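Local coordinates for probable outer membrane protein (Pseudomonas aeruginosa, PDB 3DWO) that probably carries long-chain fatty acids or other hydrophobic compounds across the bacterial outer membrane through a beta-barrel channel, at residues Asn50-Ile56 with Gln90-Trp96; Asp398-Gln404 with Gly432-Ser438; Tyr74-Pro78 with His249-Leu253; Arg133-Thr139 with Phe172-Asn176. All coordinates share one frame; numbering follows the deposited sequence.

How the interactions relate
Interactions 1, 2 and 4 each join neighbouring antiparallel strands of the barrel wall, whereas interaction 3 brings two loops together well away from the barrel's middle. Interactions 1 and 2 are partly buried and share a boundary, strand 44-63 lying next to strand 423-441, and one C8E molecule touches both; each has a surface face bearing aromatic rings and an inner face that meets detergent. Interaction 4 is the buried one, where a strand begins irregularly and side-chain amides, a carboxylate and waters supplement the backbone bonds. Interaction 3 lacks strand pairing altogether and relies largely on waters and glycine-rich turns. Its nearest atoms are about 4 Å from those of interaction 4, without touching.

Interaction 1 (Asn50-Ile56 with Gln90-Trp96); sequences NYADIDI and QAGFGAW. With C8E ((hydroxyethyloxy)tri(ethyloxy)octane), chain E.
Ile54 and Phe93 form the tightly packed part of this contact. Their side chains run next to each other in the same direction, and Ile54 lays its CB over one face of the phenyl ring, 4.1 Å from the centroid of the Phe93 ring. The ring leans across to the neighbouring strand because Phe93 holds CG between its backbone N and carbonyl carbon (chi1 57°). The backbone bond from Ile54 N to Phe93 O (2.9 Å) joins the same pair. Ala52 and Ala95 share this face, and their small methyls suit a wall that a detergent chain lies against: Ala52 CB is 3.4 Å from C8 of the C8E molecule of chain E. The two segments belong to adjacent antiparallel strands of the OmpP1/FadL-type beta barrel.

The other face is more open to the surroundings, with Trp96 and Gly94 on the surface, although its rings touch closely. There the edge of Tyr51 points at the face of Trp96 in a T-shaped pair, with planes 64° apart and Tyr51 CD2 3.4 Å from Trp96 CE2. Tyr51 OH passes 3.2 Å from Gly94 CA, a position well suited to a residue without a side chain. At the irregular end, exposed Gln90 takes the place of a backbone acceptor: its OE1 receives Ile56 N at 3.0 Å and also Gly92 N. The carboxylate of Asp55 lies close to Gln90 NE2 at a poor hydrogen-bonding angle, and its OD2 forms a salt bridge with Lys431.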
# COMPACT_ATOMS: atom_id res chain seq x y z
N ASN A 50 4.25 -14.99 -0.02
CA ASN A 50 3.04 -14.77 -0.80
C ASN A 50 3.39 -14.27 -2.18
O ASN A 50 4.43 -13.65 -2.39
CB ASN A 50 2.15 -13.69 -0.17
CG ASN A 50 1.90 -13.92 1.30
OD1 ASN A 50 1.20 -14.85 1.68
ND2 ASN A 50 2.46 -13.05 2.13
N TYR A 51 2.49 -14.52 -3.12
CA TYR A 51 2.65 -14.01 -4.46
C TYR A 51 1.33 -13.33 -4.77
O TYR A 51 0.28 -13.97 -4.80
CB TYR A 51 2.92 -15.11 -5.47
CG TYR A 51 3.18 -14.54 -6.85
CD1 TYR A 51 2.14 -14.42 -7.78
CD2 TYR A 51 4.44 -14.07 -7.20
CE1 TYR A 51 2.37 -13.84 -9.02
CE2 TYR A 51 4.67 -13.49 -8.44
CZ TYR A 51 3.64 -13.37 -9.35
OH TYR A 51 3.87 -12.80 -10.58
N ALA A 52 1.40 -12.02 -4.97
CA ALA A 52 0.21 -11.24 -5.25
C ALA A 52 0.13 -10.91 -6.73
O ALA A 52 1.07 -10.36 -7.30
CB ALA A 52 0.20 -9.98 -4.43
N ASP A 53 -1.00 -11.26 -7.33
CA ASP A 53 -1.25 -11.01 -8.73
C ASP A 53 -2.35 -9.97 -8.80
O ASP A 53 -3.49 -10.24 -8.45
CB ASP A 53 -1.68 -12.31 -9.41
CG ASP A 53 -2.07 -12.10 -10.85
OD1 ASP A 53 -1.36 -11.34 -11.55
OD2 ASP A 53 -3.08 -12.69 -11.28
N ILE A 54 -1.98 -8.77 -9.24
CA ILE A 54 -2.90 -7.65 -9.33
C ILE A 54 -3.12 -7.19 -10.77
O ILE A 54 -2.17 -6.93 -11.50
CB ILE A 54 -2.40 -6.46 -8.49
CG1 ILE A 54 -2.03 -6.93 -7.08
CG2 ILE A 54 -3.46 -5.38 -8.43
CD1 ILE A 54 -3.16 -7.62 -6.33
N ASP A 55 -4.39 -7.09 -11.15
CA ASP A 55 -4.77 -6.68 -12.49
C ASP A 55 -5.35 -5.27 -12.42
O ASP A 55 -6.27 -5.02 -11.64
CB ASP A 55 -5.83 -7.63 -13.03
CG ASP A 55 -5.96 -7.57 -14.53
OD1 ASP A 55 -5.12 -8.18 -15.22
OD2 ASP A 55 -6.90 -6.90 -15.01
N ILE A 56 -4.84 -4.36 -13.24
CA ILE A 56 -5.33 -2.98 -13.26
C ILE A 56 -5.54 -2.48 -14.68
O ILE A 56 -4.64 -2.59 -15.52
CB ILE A 56 -4.33 -2.01 -12.58
CG1 ILE A 56 -4.04 -2.46 -11.15
CG2 ILE A 56 -4.90 -0.60 -12.59
CD1 ILE A 56 -2.86 -1.72 -10.51
N GLN A 90 -2.30 -2.98 -19.58
CA GLN A 90 -2.39 -3.65 -18.28
C GLN A 90 -1.32 -3.04 -17.35
O GLN A 90 -0.12 -3.24 -17.54
CB GLN A 90 -2.15 -5.16 -18.49
CG GLN A 90 -1.88 -5.94 -17.21
CD GLN A 90 -3.03 -5.85 -16.23
OE1 GLN A 90 -2.82 -5.51 -15.07
NE2 GLN A 90 -4.23 -6.15 -16.69
N ALA A 91 -1.77 -2.29 -16.35
CA ALA A 91 -0.87 -1.61 -15.42
C ALA A 91 -0.59 -2.39 -14.13
O ALA A 91 0.12 -1.90 -13.25
CB ALA A 91 -1.45 -0.23 -15.07
N GLY A 92 -1.13 -3.60 -14.05
CA GLY A 92 -0.94 -4.45 -12.88
C GLY A 92 0.44 -5.07 -12.77
O GLY A 92 1.34 -4.78 -13.57
N PHE A 93 0.61 -5.95 -11.79
CA PHE A 93 1.88 -6.61 -11.54
C PHE A 93 1.71 -7.93 -10.82
O PHE A 93 0.60 -8.35 -10.48
CB PHE A 93 2.76 -5.72 -10.66
CG PHE A 93 2.11 -5.38 -9.34
CD1 PHE A 93 1.18 -4.34 -9.25
CD2 PHE A 93 2.38 -6.13 -8.20
CE1 PHE A 93 0.52 -4.06 -8.05
CE2 PHE A 93 1.73 -5.85 -6.99
CZ PHE A 93 0.80 -4.81 -6.92
N GLY A 94 2.85 -8.58 -10.59
CA GLY A 94 2.92 -9.82 -9.86
C GLY A 94 4.10 -9.55 -8.95
O GLY A 94 5.12 -9.04 -9.41
N ALA A 95 3.98 -9.85 -7.66
CA ALA A 95 5.08 -9.60 -6.74
C ALA A 95 5.17 -10.62 -5.62
O ALA A 95 4.18 -11.23 -5.23
CB ALA A 95 4.95 -8.20 -6.15
N TRP A 96 6.38 -10.81 -5.11
CA TRP A 96 6.60 -11.74 -4.01
C TRP A 96 6.68 -10.92 -2.72
O TRP A 96 7.27 -9.85 -2.70
CB TRP A 96 7.92 -12.50 -4.19
CG TRP A 96 7.91 -13.42 -5.36
CD1 TRP A 96 8.33 -13.14 -6.62
CD2 TRP A 96 7.41 -14.76 -5.39
NE1 TRP A 96 8.11 -14.22 -7.44
CE2 TRP A 96 7.55 -15.23 -6.71
CE3 TRP A 96 6.85 -15.60 -4.42
CZ2 TRP A 96 7.15 -16.51 -7.09
CZ3 TRP A 96 6.45 -16.88 -4.80
CH2 TRP A 96 6.60 -17.32 -6.13
C1 C8E E . 6.58 -4.35 -4.79
C2 C8E E . 5.18 -3.99 -4.93
C3 C8E E . 4.43 -4.00 -3.67
C4 C8E E . 3.73 -5.27 -3.59
C5 C8E E . 2.35 -5.02 -3.14
C6 C8E E . 1.77 -6.24 -2.62
C7 C8E E . 0.39 -5.84 -2.50
C8 C8E E . -0.45 -6.94 -2.99
O9 C8E E . -1.81 -7.17 -2.70
C10 C8E E . -2.21 -7.40 -1.36
C11 C8E E . -3.69 -7.60 -1.44
O12 C8E E . -4.33 -6.47 -2.05
C13 C8E E . -5.70 -6.69 -2.49
C14 C8E E . -6.40 -5.99 -3.70
O15 C8E E . -5.99 -5.82 -5.09
C16 C8E E . -5.25 -4.59 -5.25
C17 C8E E . -6.11 -3.37 -5.61
O18 C8E E . -6.12 -2.77 -6.92
C19 C8E E . -5.12 -1.73 -7.06
C20 C8E E . -5.47 -0.21 -7.26
O21 C8E E . -5.30 0.68 -6.15

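Interaction 2 (Asp398-Gln404 with Gly432-Ser438); sequences DAAYSRQ and GQVFSLS. With C8E ((hydroxyethyloxy)tri(ethyloxy)octane), chain E.
Tyr401 meets Gln433 and Phe435 on one face of the strand pair, and is turned differently against each. Its hydroxyl gives a hydrogen bond of 2.7 Å from OH to Gln433 OE1. The acceptor sits at the edge of the phenol ring, and the donor lies in the carbonyl plane of the amide, although ring and amide planes are 65° apart. Gln433 reaches this point with an extended chain that leaves the backbone between N and the carbonyl carbon (chi1 75°); its NE2 is bonded to Asp53 on the next strand, so both ends of the amide are fixed. Phe435 runs alongside Tyr401, presenting a ring face to Tyr401 CD1, which stands 3.8 Å above that plane toward the rim. Farther along, Leu437 CD1 rests 3.8 Å from Ala399 CB.

On the opposite face the residues are smaller or polar. Ala400 CB and Ser436 CB lie 3.9 Å apart, while Ser436 OG bonds to Asn50 and Ser438 OG to Thr10 of helix 10-14. Gln404 N bonds to Gly432 O (2.7 Å); glycine suits this spot, since a CB would run into O15 of C8E chain E. Gln404 CG lies 3.4 Å from C13 of that detergent. Asp398 forms a salt bridge with Arg354. Fully regular antiparallel pairing, with an aromatic-bearing outer face and a largely small or polar inner one, is the arrangement of a beta hairpin in an outer-membrane barrel wall.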
# COMPACT_ATOMS: atom_id res chain seq x y z
N ASP A 398 1.40 -24.64 5.59
CA ASP A 398 0.10 -24.05 5.33
C ASP A 398 0.02 -23.46 3.94
O ASP A 398 1.02 -22.99 3.39
CB ASP A 398 -0.22 -22.96 6.36
CG ASP A 398 -0.55 -23.53 7.71
OD1 ASP A 398 -0.96 -22.76 8.60
OD2 ASP A 398 -0.39 -24.75 7.90
N ALA A 399 -1.18 -23.51 3.37
CA ALA A 399 -1.42 -22.98 2.03
C ALA A 399 -2.67 -22.12 2.09
O ALA A 399 -3.53 -22.32 2.95
CB ALA A 399 -1.61 -24.11 1.05
N ALA A 400 -2.77 -21.17 1.18
CA ALA A 400 -3.93 -20.30 1.14
C ALA A 400 -4.08 -19.66 -0.22
O ALA A 400 -3.11 -19.47 -0.95
CB ALA A 400 -3.81 -19.21 2.22
N TYR A 401 -5.33 -19.36 -0.57
CA TYR A 401 -5.65 -18.69 -1.82
C TYR A 401 -6.64 -17.63 -1.42
O TYR A 401 -7.55 -17.88 -0.64
CB TYR A 401 -6.32 -19.63 -2.82
CG TYR A 401 -6.78 -18.88 -4.06
CD1 TYR A 401 -5.85 -18.33 -4.95
CD2 TYR A 401 -8.13 -18.67 -4.31
CE1 TYR A 401 -6.26 -17.59 -6.05
CE2 TYR A 401 -8.55 -17.93 -5.42
CZ TYR A 401 -7.61 -17.39 -6.28
OH TYR A 401 -8.02 -16.66 -7.38
N SER A 402 -6.46 -16.43 -1.95
CA SER A 402 -7.36 -15.34 -1.63
C SER A 402 -7.66 -14.50 -2.86
O SER A 402 -6.75 -14.10 -3.59
CB SER A 402 -6.76 -14.48 -0.52
OG SER A 402 -7.65 -13.45 -0.15
N ARG A 403 -8.94 -14.26 -3.10
CA ARG A 403 -9.36 -13.46 -4.23
C ARG A 403 -9.93 -12.16 -3.70
O ARG A 403 -10.68 -12.15 -2.72
CB ARG A 403 -10.42 -14.21 -5.05
CG ARG A 403 -11.15 -13.34 -6.07
CD ARG A 403 -10.18 -12.69 -7.06
NE ARG A 403 -10.79 -11.58 -7.79
CZ ARG A 403 -11.79 -11.70 -8.66
NH1 ARG A 403 -12.30 -12.90 -8.92
NH2 ARG A 403 -12.28 -10.63 -9.26
N GLN A 404 -9.56 -11.05 -4.34
CA GLN A 404 -10.05 -9.75 -3.93
C GLN A 404 -10.89 -9.16 -5.05
O GLN A 404 -10.39 -8.91 -6.15
CB GLN A 404 -8.89 -8.80 -3.61
CG GLN A 404 -7.99 -9.24 -2.46
CD GLN A 404 -7.02 -10.34 -2.84
OE1 GLN A 404 -6.33 -10.25 -3.85
NE2 GLN A 404 -6.96 -11.39 -2.02
N GLY A 432 -7.63 -8.79 -7.89
CA GLY A 432 -6.48 -9.25 -7.16
C GLY A 432 -6.61 -10.66 -6.65
O GLY A 432 -7.71 -11.13 -6.35
N GLN A 433 -5.49 -11.36 -6.57
CA GLN A 433 -5.50 -12.71 -6.05
C GLN A 433 -4.14 -12.96 -5.42
O GLN A 433 -3.12 -12.46 -5.91
CB GLN A 433 -5.82 -13.72 -7.15
CG GLN A 433 -4.73 -14.01 -8.14
CD GLN A 433 -5.24 -14.89 -9.27
OE1 GLN A 433 -6.08 -15.77 -9.05
NE2 GLN A 433 -4.73 -14.66 -10.47
N VAL A 434 -4.14 -13.71 -4.32
CA VAL A 434 -2.91 -14.01 -3.60
C VAL A 434 -2.77 -15.50 -3.32
O VAL A 434 -3.74 -16.18 -2.97
CB VAL A 434 -2.87 -13.25 -2.24
CG1 VAL A 434 -1.54 -13.50 -1.54
CG2 VAL A 434 -3.09 -11.75 -2.47
N PHE A 435 -1.56 -16.01 -3.51
CA PHE A 435 -1.25 -17.41 -3.25
C PHE A 435 -0.28 -17.32 -2.08
O PHE A 435 0.69 -16.57 -2.14
CB PHE A 435 -0.57 -18.05 -4.46
CG PHE A 435 -1.38 -17.94 -5.72
CD1 PHE A 435 -1.44 -16.74 -6.43
CD2 PHE A 435 -2.11 -19.03 -6.18
CE1 PHE A 435 -2.23 -16.63 -7.56
CE2 PHE A 435 -2.90 -18.93 -7.32
CZ PHE A 435 -2.96 -17.72 -8.02
N SER A 436 -0.55 -18.07 -1.02
CA SER A 436 0.28 -18.02 0.18
C SER A 436 0.76 -19.40 0.62
O SER A 436 0.03 -20.39 0.51
CB SER A 436 -0.52 -17.35 1.30
OG SER A 436 0.31 -17.00 2.40
N LEU A 437 1.98 -19.45 1.14
CA LEU A 437 2.57 -20.70 1.60
C LEU A 437 3.52 -20.40 2.76
O LEU A 437 4.33 -19.49 2.67
CB LEU A 437 3.33 -21.36 0.46
CG LEU A 437 3.43 -22.89 0.45
CD1 LEU A 437 2.05 -23.50 0.17
CD2 LEU A 437 4.41 -23.32 -0.63
N SER A 438 3.42 -21.16 3.85
CA SER A 438 4.29 -20.94 5.00
C SER A 438 4.76 -22.22 5.67
O SER A 438 4.14 -23.27 5.54
CB SER A 438 3.59 -20.09 6.05
OG SER A 438 2.57 -20.83 6.70
C1 C8E E . 6.58 -4.35 -4.79
C2 C8E E . 5.18 -3.99 -4.93
C3 C8E E . 4.43 -4.00 -3.67
C4 C8E E . 3.73 -5.27 -3.59
C5 C8E E . 2.35 -5.02 -3.14
C6 C8E E . 1.77 -6.24 -2.62
C7 C8E E . 0.39 -5.84 -2.50
C8 C8E E . -0.45 -6.94 -2.99
O9 C8E E . -1.81 -7.17 -2.70
C10 C8E E . -2.21 -7.40 -1.36
C11 C8E E . -3.69 -7.60 -1.44
O12 C8E E . -4.33 -6.47 -2.05
C13 C8E E . -5.70 -6.69 -2.49
C14 C8E E . -6.40 -5.99 -3.70
O15 C8E E . -5.99 -5.82 -5.09
C16 C8E E . -5.25 -4.59 -5.25
C17 C8E E . -6.11 -3.37 -5.61
O18 C8E E . -6.12 -2.77 -6.92
C19 C8E E . -5.12 -1.73 -7.06
C20 C8E E . -5.47 -0.21 -7.26
O21 C8E E . -5.30 0.68 -6.15

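Interaction 3 (Tyr74-Pro78 with His249-Leu253); sequences YQDGP and HDGGL. With C8E ((hydroxyethyloxy)tri(ethyloxy)octane), chain C.
Asp76 and Gly251 make the closest polar approach between the two loops, with Asp76 OD2 2.7 Å from Gly251 N. The carboxylate arrives there because CG lies opposite the backbone N (chi1 -164°), which carries OD2 over the turn and close to His249 C. Asp76 N, for its part, hydrogen-bonds Thr80 OG1, which Gly77 O also meets. A weaker kind of contact lies next door: Gly77 CA sets a C-H against Asp250 O at 3.5 Å.

Glycines make these turns possible. Gly77, Gly251 and Gly252 all have positive phi, and Gly77 and Gly251 approach the facing carbonyls Asp250 O and Asp76 O without a side chain in between. Gly252 also occupies the N-cap position of helix 253-259, near which Asp250 OD1 bonds to Thr254 OG1. The contact thus ties the loop after strand 44-63 to the helical loop after strand 226-248; in FadL-type barrels such loops are extracellular.

The clear hydrogen bonds between the two loops run through water. One water lies 2.8 Å from Tyr74 O and 2.6 Å from His249 O, and accepts a weak bond from Gly77 N. A second lies 2.8 Å from Gln75 O and 2.8 Å from His249 ND1. With further acceptors nearby, the waters cannot donate to all of them at once. The apolar part is small: Leu253 CD1 meets the CD corner of the Pro78 ring at 3.7 Å. Beyond them, Leu253 O passes 3.4 Å from C16 of C8E chain C.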
# COMPACT_ATOMS: atom_id res chain seq x y z
N TYR A 74 4.10 14.04 -30.09
CA TYR A 74 5.08 13.82 -31.14
C TYR A 74 6.23 12.93 -30.68
O TYR A 74 6.53 12.82 -29.49
CB TYR A 74 5.67 15.15 -31.61
CG TYR A 74 4.65 16.11 -32.18
CD1 TYR A 74 4.26 16.02 -33.52
CD2 TYR A 74 4.07 17.09 -31.38
CE1 TYR A 74 3.31 16.89 -34.05
CE2 TYR A 74 3.12 17.96 -31.90
CZ TYR A 74 2.74 17.86 -33.23
OH TYR A 74 1.78 18.70 -33.71
N GLN A 75 6.88 12.31 -31.66
CA GLN A 75 8.02 11.43 -31.43
C GLN A 75 9.07 12.18 -30.62
O GLN A 75 9.53 11.69 -29.60
CB GLN A 75 8.61 10.99 -32.77
CG GLN A 75 9.91 10.22 -32.69
CD GLN A 75 9.74 8.84 -32.09
OE1 GLN A 75 8.91 8.05 -32.53
NE2 GLN A 75 10.55 8.54 -31.07
N ASP A 76 9.43 13.38 -31.08
CA ASP A 76 10.45 14.19 -30.39
C ASP A 76 10.17 15.69 -30.53
O ASP A 76 11.07 16.46 -30.85
CB ASP A 76 11.83 13.85 -30.96
CG ASP A 76 12.98 14.33 -30.09
OD1 ASP A 76 14.14 14.15 -30.50
OD2 ASP A 76 12.73 14.89 -28.99
N GLY A 77 8.93 16.10 -30.30
CA GLY A 77 8.58 17.51 -30.40
C GLY A 77 8.02 17.90 -31.76
O GLY A 77 8.01 17.09 -32.69
N PRO A 78 7.54 19.14 -31.91
CA PRO A 78 6.96 19.64 -33.16
C PRO A 78 7.86 19.33 -34.35
O PRO A 78 9.09 19.39 -34.25
CB PRO A 78 6.85 21.15 -32.92
CG PRO A 78 6.63 21.23 -31.44
CD PRO A 78 7.60 20.21 -30.90
N HIS A 249 11.97 14.55 -24.08
CA HIS A 249 11.94 13.91 -25.40
C HIS A 249 11.04 14.88 -26.16
O HIS A 249 10.01 14.53 -26.74
CB HIS A 249 11.34 12.50 -25.31
CG HIS A 249 10.15 12.39 -24.42
ND1 HIS A 249 8.86 12.29 -24.90
CD2 HIS A 249 10.05 12.33 -23.07
CE1 HIS A 249 8.02 12.17 -23.89
NE2 HIS A 249 8.71 12.19 -22.76
N ASP A 250 11.53 16.11 -26.13
CA ASP A 250 10.88 17.30 -26.66
C ASP A 250 11.56 17.98 -27.84
O ASP A 250 11.04 18.96 -28.38
CB ASP A 250 10.84 18.33 -25.52
CG ASP A 250 9.47 18.77 -25.21
OD1 ASP A 250 9.30 19.44 -24.17
OD2 ASP A 250 8.58 18.45 -26.01
N GLY A 251 12.75 17.51 -28.20
CA GLY A 251 13.46 18.16 -29.28
C GLY A 251 14.11 19.40 -28.66
O GLY A 251 14.43 20.36 -29.35
N GLY A 252 14.27 19.38 -27.34
CA GLY A 252 14.89 20.50 -26.64
C GLY A 252 13.98 21.57 -26.04
O GLY A 252 14.48 22.49 -25.40
N LEU A 253 12.67 21.46 -26.24
CA LEU A 253 11.74 22.46 -25.71
C LEU A 253 11.80 22.59 -24.20
O LEU A 253 11.98 23.69 -23.68
CB LEU A 253 10.30 22.13 -26.11
CG LEU A 253 9.94 22.29 -27.58
CD1 LEU A 253 8.49 21.92 -27.80
CD2 LEU A 253 10.19 23.73 -28.01
C1 C8E C . 6.07 19.35 -11.28
C2 C8E C . 5.74 20.74 -11.56
C3 C8E C . 6.11 21.18 -12.90
C4 C8E C . 5.86 22.61 -12.96
C5 C8E C . 6.02 23.04 -14.37
C6 C8E C . 5.66 24.43 -14.50
C7 C8E C . 6.13 24.69 -15.85
C8 C8E C . 5.90 26.11 -16.13
O9 C8E C . 6.13 26.82 -17.33
C10 C8E C . 7.43 26.88 -17.87
C11 C8E C . 7.30 27.72 -19.10
O12 C8E C . 7.58 26.98 -20.29
C13 C8E C . 7.24 27.70 -21.51
C14 C8E C . 7.47 27.20 -22.97
O15 C8E C . 7.86 25.91 -23.53
C16 C8E C . 9.29 25.83 -23.65
C17 C8E C . 9.86 26.31 -24.99
O18 C8E C . 11.19 26.87 -25.12
C19 C8E C . 11.21 28.31 -24.94
C20 C8E C . 12.52 29.13 -24.63
O21 C8E C . 12.38 30.43 -24.05
O HOH W 1 7.73 14.87 -28.02
O HOH W 2 7.89 11.23 -27.34

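Interaction 4 (Arg133-Thr139 with Phe172-Asn176); sequences RDFAVDT and FVSQN. With C8E ((hydroxyethyloxy)tri(ethyloxy)octane), chain D.
Ser174 OG is gripped by the backbone N of Asp138, 2.8 Å away, and by a water that also donates to Asp138 OD2. The serine can use its hydroxyl in this way because OG stands between its own N and carbonyl carbon (chi1 69°), close to Val137 CB as well. Ser174 O accepts Val137 N, with the donor well above the carbonyl plane; a second water donates to Ser174 O and Asp138 O and pairs with Thr139 OG1.

Toward the loop, side-chain amides join the remaining backbone bond, Asn176 N to Arg133 O (2.9 Å). Asn176 ND2 donates to Asp134 OD1 at 2.6 Å, the two flat groups lying nearly coplanar. Gln175 stretches out fully to bring NE2 to Asp134 O at 2.7 Å, in an almost straight bond (179°). At the other end of that amide, Gln175 OE1 accepts hydrogen bonds from O21 of the C8E molecule of chain D (2.9 Å) and from Arg372 NH2. Val173 gives this detergent an apolar neighbour, its CG2 being 3.5 Å from C10 of the same molecule. Two residues, Val137 and Asp138, sit opposite the single Ser174, a classic beta bulge set where a hairpin of the barrel wall gives way to loop.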
# COMPACT_ATOMS: atom_id res chain seq x y z
N ARG A 133 -1.13 9.98 -19.48
CA ARG A 133 0.27 10.20 -19.11
C ARG A 133 0.55 11.49 -18.33
O ARG A 133 1.55 11.56 -17.60
CB ARG A 133 1.18 10.12 -20.35
CG ARG A 133 0.93 11.18 -21.41
CD ARG A 133 1.84 10.95 -22.62
NE ARG A 133 1.61 11.92 -23.70
CZ ARG A 133 0.53 11.94 -24.47
NH1 ARG A 133 -0.43 11.04 -24.29
NH2 ARG A 133 0.40 12.86 -25.41
N ASP A 134 -0.30 12.50 -18.48
CA ASP A 134 -0.09 13.75 -17.74
C ASP A 134 -0.43 13.58 -16.26
O ASP A 134 -0.15 14.46 -15.45
CB ASP A 134 -0.96 14.89 -18.29
CG ASP A 134 -0.51 15.40 -19.67
OD1 ASP A 134 0.59 15.02 -20.14
OD2 ASP A 134 -1.27 16.20 -20.27
N PHE A 135 -1.04 12.45 -15.92
CA PHE A 135 -1.42 12.18 -14.53
C PHE A 135 -0.57 11.10 -13.89
O PHE A 135 -0.34 11.13 -12.68
CB PHE A 135 -2.89 11.75 -14.45
CG PHE A 135 -3.85 12.83 -14.87
CD1 PHE A 135 -4.12 13.06 -16.21
CD2 PHE A 135 -4.48 13.63 -13.92
CE1 PHE A 135 -4.99 14.07 -16.61
CE2 PHE A 135 -5.35 14.64 -14.30
CZ PHE A 135 -5.61 14.86 -15.65
N ALA A 136 -0.13 10.13 -14.69
CA ALA A 136 0.69 9.06 -14.16
C ALA A 136 1.22 8.12 -15.22
O ALA A 136 0.58 7.87 -16.25
CB ALA A 136 -0.11 8.25 -13.15
N VAL A 137 2.42 7.61 -14.96
CA VAL A 137 3.04 6.63 -15.83
C VAL A 137 3.36 5.48 -14.88
O VAL A 137 2.63 4.49 -14.83
CB VAL A 137 4.33 7.17 -16.50
CG1 VAL A 137 4.98 6.07 -17.35
CG2 VAL A 137 3.98 8.36 -17.40
N ASP A 138 4.42 5.63 -14.09
CA ASP A 138 4.79 4.60 -13.13
C ASP A 138 4.66 5.02 -11.67
O ASP A 138 4.94 6.17 -11.31
CB ASP A 138 6.23 4.13 -13.38
CG ASP A 138 6.38 3.43 -14.71
OD1 ASP A 138 5.35 3.00 -15.28
OD2 ASP A 138 7.53 3.28 -15.17
N THR A 139 4.23 4.09 -10.83
CA THR A 139 4.08 4.32 -9.40
C THR A 139 4.52 3.05 -8.69
O THR A 139 4.01 1.96 -8.96
CB THR A 139 2.61 4.62 -9.02
OG1 THR A 139 2.15 5.79 -9.72
CG2 THR A 139 2.49 4.86 -7.53
N PHE A 172 8.77 5.50 -5.86
CA PHE A 172 9.09 6.01 -7.18
C PHE A 172 7.82 6.48 -7.89
O PHE A 172 6.78 5.81 -7.84
CB PHE A 172 9.76 4.94 -8.04
CG PHE A 172 10.13 5.43 -9.41
CD1 PHE A 172 11.33 6.10 -9.62
CD2 PHE A 172 9.24 5.28 -10.48
CE1 PHE A 172 11.65 6.63 -10.88
CE2 PHE A 172 9.55 5.80 -11.73
CZ PHE A 172 10.75 6.48 -11.93
N VAL A 173 7.91 7.62 -8.56
CA VAL A 173 6.79 8.18 -9.30
C VAL A 173 7.30 8.85 -10.57
O VAL A 173 8.27 9.61 -10.54
CB VAL A 173 6.02 9.25 -8.46
CG1 VAL A 173 5.35 10.27 -9.38
CG2 VAL A 173 4.94 8.58 -7.61
N SER A 174 6.66 8.53 -11.69
CA SER A 174 7.03 9.16 -12.95
C SER A 174 5.72 9.68 -13.51
O SER A 174 4.66 9.12 -13.25
CB SER A 174 7.69 8.16 -13.92
OG SER A 174 6.77 7.20 -14.40
N GLN A 175 5.79 10.76 -14.28
CA GLN A 175 4.58 11.38 -14.81
C GLN A 175 5.04 12.34 -15.90
O GLN A 175 6.12 12.91 -15.81
CB GLN A 175 3.88 12.12 -13.66
CG GLN A 175 2.71 13.02 -14.03
CD GLN A 175 2.07 13.61 -12.79
OE1 GLN A 175 2.60 13.48 -11.68
NE2 GLN A 175 0.93 14.26 -12.95
N ASN A 176 4.23 12.48 -16.94
CA ASN A 176 4.57 13.38 -18.02
C ASN A 176 4.27 14.82 -17.62
O ASN A 176 3.27 15.08 -16.94
CB ASN A 176 3.77 13.06 -19.27
CG ASN A 176 4.10 14.00 -20.42
OD1 ASN A 176 5.22 14.00 -20.91
ND2 ASN A 176 3.12 14.80 -20.84
C1 C8E D . -5.36 7.84 -5.08
C2 C8E D . -3.96 8.01 -5.47
C3 C8E D . -3.03 8.27 -4.37
C4 C8E D . -1.70 8.31 -4.95
C5 C8E D . -0.71 8.06 -3.87
C6 C8E D . 0.56 7.64 -4.45
C7 C8E D . 1.46 7.99 -3.36
C8 C8E D . 2.49 6.94 -3.22
O9 C8E D . 3.90 7.12 -3.15
C10 C8E D . 4.56 7.75 -4.22
C11 C8E D . 6.01 7.80 -3.83
O12 C8E D . 6.33 9.08 -3.25
C13 C8E D . 7.24 9.92 -4.03
C14 C8E D . 6.84 10.88 -5.20
O15 C8E D . 7.13 12.29 -5.44
C16 C8E D . 6.13 13.16 -4.88
C17 C8E D . 4.97 13.50 -5.83
O18 C8E D . 5.03 13.30 -7.26
C19 C8E D . 5.53 14.46 -7.99
C20 C8E D . 4.73 15.17 -9.14
O21 C8E D . 4.97 14.78 -10.50
O HOH W 3 8.73 5.66 -15.69
O HOH W 4 2.95 8.09 -11.09